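Hydroxyglutarate synthase (Oryza sativa, PDB 6W1K) uses iron(II) and O2 to decarboxylate and hydroxylate 2-oxoadipate, giving D-2-hydroxyglutarate in lysine breakdown. Local coordinates at residues R87-W101 / D292-E304. Residues are numbered along the deposited sequence; the frame is centred on the assembly and turned at random.
Sequences REELRFPAKKLRALW and DGFEVGNADKIFE. With OOG (2-oxoadipic acid), chain F.
Lys95, in the turn of the hairpin, reaches across to helix 296-302 and the 3-10 turn after it. Its CB leads toward the helix, and CG comes 4.1 Å from Asp300 OD1; CD lies 3.4 Å from that same oxygen, CE passes 3.4 Å from Asp300 O and also packs on Phe303 CB, and a bend at chi4 (76°) delivers NZ among three acceptors. NZ donates to Asp300 OD1 (2.8 Å) from above the carboxylate plane, to Asp300 O, and to Glu304 OE2 on its anti side, closing two salt bridges. A methionine in its place would probably leave both carboxylates without this shared cation and the hairpin turn less firmly tied to the helix. The edge of Phe303 stands on the face of Phe92 in a T-shaped stack, planes at 85°, while Phe92 CZ meets Ala299 CB at 3.6 Å. Leu97 CD1 sits centrally over one face of Phe303, a CH-pi contact; C3 of 2-oxoadipate lies over the opposite face. At the other end, the edge of Phe294 meets the face of Trp101, whose CZ2 is 3.3 Å from Gly293 CA. The hairpin thus backs segment 292-304, whose Phe294, Ala299, Ile302 and Phe303 wall the 2-oxoadipate pocket beside the metal site of this glyoxalase-clan dioxygenase.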
loop_
_atom_site.group_PDB
_atom_site.type_symbol
_atom_site.label_atom_id
_atom_site.label_comp_id
_atom_site.label_asym_id
_atom_site.label_seq_id
_atom_site.Cartn_x
_atom_site.Cartn_y
_atom_site.Cartn_z
ATOM N N ARG A 87 -1.450 14.732 2.312
ATOM C CA ARG A 87 -1.736 14.865 3.731
ATOM C C ARG A 87 -0.441 14.796 4.542
ATOM O O ARG A 87 0.505 15.527 4.242
ATOM C CB ARG A 87 -2.763 13.810 4.126
ATOM C CG ARG A 87 -4.061 13.922 3.259
ATOM C CD ARG A 87 -4.934 15.180 3.634
ATOM N NE ARG A 87 -5.455 15.012 4.982
ATOM C CZ ARG A 87 -6.639 14.485 5.292
ATOM N NH1 ARG A 87 -7.483 14.117 4.352
ATOM N NH2 ARG A 87 -6.989 14.337 6.556
ATOM N N GLU A 88 -0.388 13.943 5.558
ATOM C CA GLU A 88 0.702 13.964 6.537
ATOM C C GLU A 88 1.938 13.217 6.021
ATOM O O GLU A 88 1.844 12.238 5.272
ATOM C CB GLU A 88 0.250 13.344 7.856
ATOM C CG GLU A 88 -1.191 13.721 8.280
ATOM C CD GLU A 88 -1.464 15.224 8.229
ATOM O OE1 GLU A 88 -0.570 15.993 8.655
ATOM O OE2 GLU A 88 -2.570 15.626 7.766
ATOM N N GLU A 89 3.103 13.717 6.412
ATOM C CA GLU A 89 4.368 13.031 6.185
ATOM C C GLU A 89 4.740 12.197 7.400
ATOM O O GLU A 89 4.737 12.696 8.532
ATOM C CB GLU A 89 5.469 14.051 5.897
ATOM C CG GLU A 89 6.818 13.449 5.625
ATOM C CD GLU A 89 7.896 14.500 5.437
ATOM O OE1 GLU A 89 7.870 15.187 4.386
ATOM O OE2 GLU A 89 8.751 14.643 6.342
ATOM N N LEU A 90 5.115 10.944 7.160
ATOM C CA LEU A 90 5.610 10.044 8.195
ATOM C C LEU A 90 7.088 9.757 7.965
ATOM O O LEU A 90 7.525 9.601 6.816
ATOM C CB LEU A 90 4.826 8.737 8.156
ATOM C CG LEU A 90 3.375 8.811 8.634
ATOM C CD1 LEU A 90 2.506 9.458 7.583
ATOM C CD2 LEU A 90 2.860 7.421 8.973
ATOM N N ARG A 91 7.858 9.669 9.047
ATOM C CA ARG A 91 9.283 9.380 8.960
ATOM C C ARG A 91 9.597 8.074 9.670
ATOM O O ARG A 91 9.046 7.790 10.732
ATOM C CB ARG A 91 10.100 10.526 9.557
ATOM C CG ARG A 91 9.829 11.842 8.855
ATOM C CD ARG A 91 10.935 12.878 9.111
ATOM N NE ARG A 91 11.077 13.778 7.962
ATOM C CZ ARG A 91 11.787 13.507 6.860
ATOM N NH1 ARG A 91 12.457 12.356 6.739
ATOM N NH2 ARG A 91 11.824 14.397 5.870
ATOM N N PHE A 92 10.510 7.288 9.078
ATOM C CA PHE A 92 10.930 5.987 9.603
ATOM C C PHE A 92 12.441 6.005 9.679
ATOM O O PHE A 92 13.118 5.490 8.774
ATOM C CB PHE A 92 10.401 4.855 8.726
ATOM C CG PHE A 92 8.936 4.884 8.589
ATOM C CD1 PHE A 92 8.336 5.657 7.594
ATOM C CD2 PHE A 92 8.124 4.228 9.503
ATOM C CE1 PHE A 92 6.959 5.751 7.500
ATOM C CE2 PHE A 92 6.739 4.320 9.406
ATOM C CZ PHE A 92 6.166 5.080 8.393
ATOM N N PRO A 93 13.014 6.581 10.753
ATOM C CA PRO A 93 14.475 6.768 10.791
ATOM C C PRO A 93 15.286 5.480 10.699
ATOM O O PRO A 93 16.299 5.467 9.991
ATOM C CB PRO A 93 14.724 7.476 12.143
ATOM C CG PRO A 93 13.422 8.055 12.548
ATOM C CD PRO A 93 12.341 7.182 11.925
ATOM N N ALA A 94 14.912 4.415 11.422
ATOM C CA ALA A 94 15.723 3.195 11.428
ATOM C C ALA A 94 15.788 2.555 10.042
ATOM O O ALA A 94 16.834 2.020 9.634
ATOM C CB ALA A 94 15.158 2.198 12.444
ATOM N N LYS A 95 14.682 2.574 9.322
ATOM C CA LYS A 95 14.613 2.018 7.983
ATOM C C LYS A 95 14.997 3.015 6.899
ATOM O O LYS A 95 15.058 2.630 5.724
ATOM C CB LYS A 95 13.203 1.505 7.703
ATOM C CG LYS A 95 12.781 0.291 8.531
ATOM C CD LYS A 95 11.273 -0.016 8.288
ATOM C CE LYS A 95 10.912 -1.415 8.781
ATOM N NZ LYS A 95 10.822 -1.417 10.269
ATOM N N LYS A 96 15.255 4.273 7.258
ATOM C CA LYS A 96 15.692 5.301 6.311
ATOM C C LYS A 96 14.642 5.538 5.229
ATOM O O LYS A 96 14.954 5.603 4.039
ATOM C CB LYS A 96 17.047 4.929 5.696
ATOM C CG LYS A 96 18.080 4.492 6.774
ATOM C CD LYS A 96 19.530 4.677 6.393
ATOM C CE LYS A 96 20.492 4.167 7.521
ATOM N NZ LYS A 96 21.894 4.556 7.233
ATOM N N LEU A 97 13.388 5.697 5.662
ATOM C CA LEU A 97 12.258 5.919 4.776
ATOM C C LEU A 97 11.500 7.186 5.160
ATOM O O LEU A 97 11.508 7.610 6.311
ATOM C CB LEU A 97 11.274 4.741 4.831
ATOM C CG LEU A 97 11.822 3.313 4.739
ATOM C CD1 LEU A 97 10.719 2.282 5.039
ATOM C CD2 LEU A 97 12.427 3.103 3.356
ATOM N N ARG A 98 10.828 7.766 4.177
ATOM C CA ARG A 98 9.879 8.863 4.361
ATOM C C ARG A 98 8.647 8.441 3.582
ATOM O O ARG A 98 8.758 7.714 2.594
ATOM C CB ARG A 98 10.464 10.182 3.830
ATOM C CG ARG A 98 9.496 11.317 3.704
ATOM C CD ARG A 98 10.221 12.601 3.253
ATOM N NE ARG A 98 10.421 12.648 1.807
ATOM C CZ ARG A 98 9.603 13.261 0.946
ATOM N NH1 ARG A 98 8.520 13.907 1.372
ATOM N NH2 ARG A 98 9.875 13.235 -0.355
ATOM N N ALA A 99 7.462 8.842 4.055
ATOM C CA ALA A 99 6.225 8.505 3.376
ATOM C C ALA A 99 5.276 9.697 3.435
ATOM O O ALA A 99 5.356 10.514 4.337
ATOM C CB ALA A 99 5.542 7.279 3.997
ATOM N N LEU A 100 4.390 9.774 2.447
ATOM C CA LEU A 100 3.302 10.740 2.405
ATOM C C LEU A 100 2.050 9.986 2.029
ATOM O O LEU A 100 2.101 9.073 1.203
ATOM C CB LEU A 100 3.577 11.805 1.375
ATOM C CG LEU A 100 2.876 13.152 1.357
ATOM C CD1 LEU A 100 3.060 13.891 2.643
ATOM C CD2 LEU A 100 3.483 13.948 0.179
ATOM N N TRP A 101 0.925 10.360 2.598
ATOM C CA TRP A 101 -0.323 9.772 2.144
ATOM C C TRP A 101 -1.204 10.856 1.535
ATOM O O TRP A 101 -0.986 12.056 1.730
ATOM C CB TRP A 101 -1.019 9.025 3.271
ATOM C CG TRP A 101 -1.707 9.806 4.326
ATOM C CD1 TRP A 101 -1.162 10.357 5.463
ATOM C CD2 TRP A 101 -3.114 10.071 4.392
ATOM N NE1 TRP A 101 -2.151 10.930 6.238
ATOM C CE2 TRP A 101 -3.354 10.789 5.586
ATOM C CE3 TRP A 101 -4.192 9.767 3.550
ATOM C CZ2 TRP A 101 -4.634 11.210 5.969
ATOM C CZ3 TRP A 101 -5.483 10.174 3.948
ATOM C CH2 TRP A 101 -5.687 10.884 5.142
ATOM N N ASP A 292 -8.967 8.804 10.617
ATOM C CA ASP A 292 -8.372 8.881 9.297
ATOM C C ASP A 292 -6.850 8.812 9.391
ATOM O O ASP A 292 -6.250 8.885 10.462
ATOM C CB ASP A 292 -8.807 10.160 8.573
ATOM C CG ASP A 292 -8.752 10.018 7.050
ATOM O OD1 ASP A 292 -8.266 8.952 6.562
ATOM O OD2 ASP A 292 -9.188 10.979 6.354
ATOM N N GLY A 293 -6.229 8.642 8.236
ATOM C CA GLY A 293 -4.787 8.698 8.165
ATOM C C GLY A 293 -4.125 7.417 8.653
ATOM O O GLY A 293 -4.705 6.327 8.625
ATOM N N PHE A 294 -2.898 7.570 9.135
ATOM C CA PHE A 294 -2.004 6.437 9.382
ATOM C C PHE A 294 -1.234 6.704 10.669
ATOM O O PHE A 294 -1.391 7.750 11.301
ATOM C CB PHE A 294 -1.079 6.221 8.185
ATOM C CG PHE A 294 -1.808 5.866 6.919
ATOM C CD1 PHE A 294 -2.012 4.538 6.572
ATOM C CD2 PHE A 294 -2.305 6.862 6.093
ATOM C CE1 PHE A 294 -2.700 4.223 5.422
ATOM C CE2 PHE A 294 -2.991 6.566 4.931
ATOM C CZ PHE A 294 -3.177 5.248 4.582
ATOM N N GLU A 295 -0.408 5.749 11.077
ATOM C CA GLU A 295 0.276 5.857 12.364
ATOM C C GLU A 295 1.673 5.280 12.227
ATOM O O GLU A 295 1.843 4.136 11.791
ATOM C CB GLU A 295 -0.521 5.143 13.465
ATOM C CG GLU A 295 -0.244 5.705 14.867
ATOM C CD GLU A 295 0.983 5.063 15.487
ATOM O OE1 GLU A 295 1.157 3.847 15.268
ATOM O OE2 GLU A 295 1.771 5.755 16.183
ATOM N N VAL A 296 2.675 6.078 12.600
ATOM C CA VAL A 296 4.063 5.686 12.376
ATOM C C VAL A 296 4.357 4.344 13.038
ATOM O O VAL A 296 4.973 3.463 12.429
ATOM C CB VAL A 296 4.999 6.801 12.882
ATOM C CG1 VAL A 296 4.715 7.084 14.385
ATOM C CG2 VAL A 296 6.450 6.406 12.632
ATOM N N GLY A 297 3.905 4.153 14.285
ATOM C CA GLY A 297 4.157 2.897 14.979
ATOM C C GLY A 297 3.625 1.678 14.241
ATOM O O GLY A 297 4.331 0.677 14.078
ATOM N N ASN A 298 2.366 1.735 13.797
ATOM C CA ASN A 298 1.811 0.645 12.991
ATOM C C ASN A 298 2.611 0.446 11.708
ATOM O O ASN A 298 3.066 -0.662 11.398
ATOM C CB ASN A 298 0.344 0.934 12.636
ATOM C CG ASN A 298 -0.566 0.906 13.845
ATOM O OD1 ASN A 298 -0.101 0.805 14.961
ATOM N ND2 ASN A 298 -1.872 0.944 13.612
ATOM N N ALA A 299 2.735 1.509 10.917
ATOM C CA ALA A 299 3.352 1.387 9.608
ATOM C C ALA A 299 4.733 0.767 9.708
ATOM O O ALA A 299 5.108 -0.050 8.866
ATOM C CB ALA A 299 3.444 2.767 8.970
ATOM N N ASP A 300 5.507 1.169 10.727
ATOM C CA ASP A 300 6.869 0.671 10.869
ATOM C C ASP A 300 6.903 -0.848 10.853
ATOM O O ASP A 300 7.796 -1.439 10.251
ATOM C CB ASP A 300 7.506 1.203 12.158
ATOM C CG ASP A 300 9.016 0.959 12.229
ATOM O OD1 ASP A 300 9.705 0.998 11.187
ATOM O OD2 ASP A 300 9.529 0.740 13.350
ATOM N N LYS A 301 5.920 -1.501 11.472
ATOM C CA LYS A 301 5.933 -2.955 11.568
ATOM C C LYS A 301 5.289 -3.616 10.355
ATOM O O LYS A 301 5.656 -4.739 9.989
ATOM C CB LYS A 301 5.218 -3.394 12.850
ATOM C CG LYS A 301 5.801 -2.806 14.152
ATOM C CD LYS A 301 7.165 -3.455 14.495
ATOM C CE LYS A 301 7.851 -2.788 15.714
ATOM N NZ LYS A 301 9.091 -2.032 15.337
ATOM N N ILE A 302 4.369 -2.924 9.697
ATOM C CA ILE A 302 3.715 -3.479 8.518
ATOM C C ILE A 302 4.682 -3.524 7.347
ATOM O O ILE A 302 4.584 -4.422 6.504
ATOM C CB ILE A 302 2.449 -2.660 8.186
ATOM C CG1 ILE A 302 1.426 -2.820 9.310
ATOM C CG2 ILE A 302 1.807 -3.101 6.869
ATOM C CD1 ILE A 302 0.244 -1.860 9.225
ATOM N N PHE A 303 5.660 -2.597 7.298
ATOM C CA PHE A 303 6.697 -2.658 6.264
ATOM C C PHE A 303 7.368 -4.030 6.239
ATOM O O PHE A 303 7.892 -4.458 5.206
ATOM C CB PHE A 303 7.800 -1.597 6.489
ATOM C CG PHE A 303 7.470 -0.228 5.945
ATOM C CD1 PHE A 303 7.272 -0.027 4.580
ATOM C CD2 PHE A 303 7.376 0.859 6.796
ATOM C CE1 PHE A 303 6.966 1.229 4.084
ATOM C CE2 PHE A 303 7.056 2.126 6.307
ATOM C CZ PHE A 303 6.856 2.310 4.947
ATOM N N GLU A 304 7.389 -4.712 7.375
ATOM C CA GLU A 304 8.121 -5.955 7.498
ATOM C C GLU A 304 7.348 -7.162 6.976
ATOM O O GLU A 304 7.876 -8.287 7.013
ATOM C CB GLU A 304 8.536 -6.132 8.961
ATOM C CG GLU A 304 9.527 -5.039 9.400
ATOM C CD GLU A 304 10.111 -5.255 10.777
ATOM O OE1 GLU A 304 10.368 -6.428 11.130
ATOM O OE2 GLU A 304 10.315 -4.243 11.496
HETATM C C2 OOG F . 3.748 0.409 3.391
HETATM C C3 OOG F . 3.584 -0.004 4.855
HETATM C C4 OOG F . 2.829 1.082 5.629
HETATM C C6 OOG F . 0.347 1.271 6.533
HETATM O O4 OOG F . 0.706 1.961 7.520
HETATM O O3 OOG F . -0.815 0.812 6.488
HETATM C C5 OOG F . 1.321 0.993 5.394
HETATM C C1 OOG F . 4.692 -0.535 2.631
HETATM O O1 OOG F . 5.172 -0.194 1.606
HETATM O O2 OOG F . 5.002 -1.805 3.118
HETATM O O5 OOG F . 0.895 0.712 4.331
HETATM O O HOH W 1 -9.706 13.613 7.344
HETATM O O HOH W 2 11.853 2.672 11.072
HETATM O O HOH W 3 -1.704 10.504 9.220
#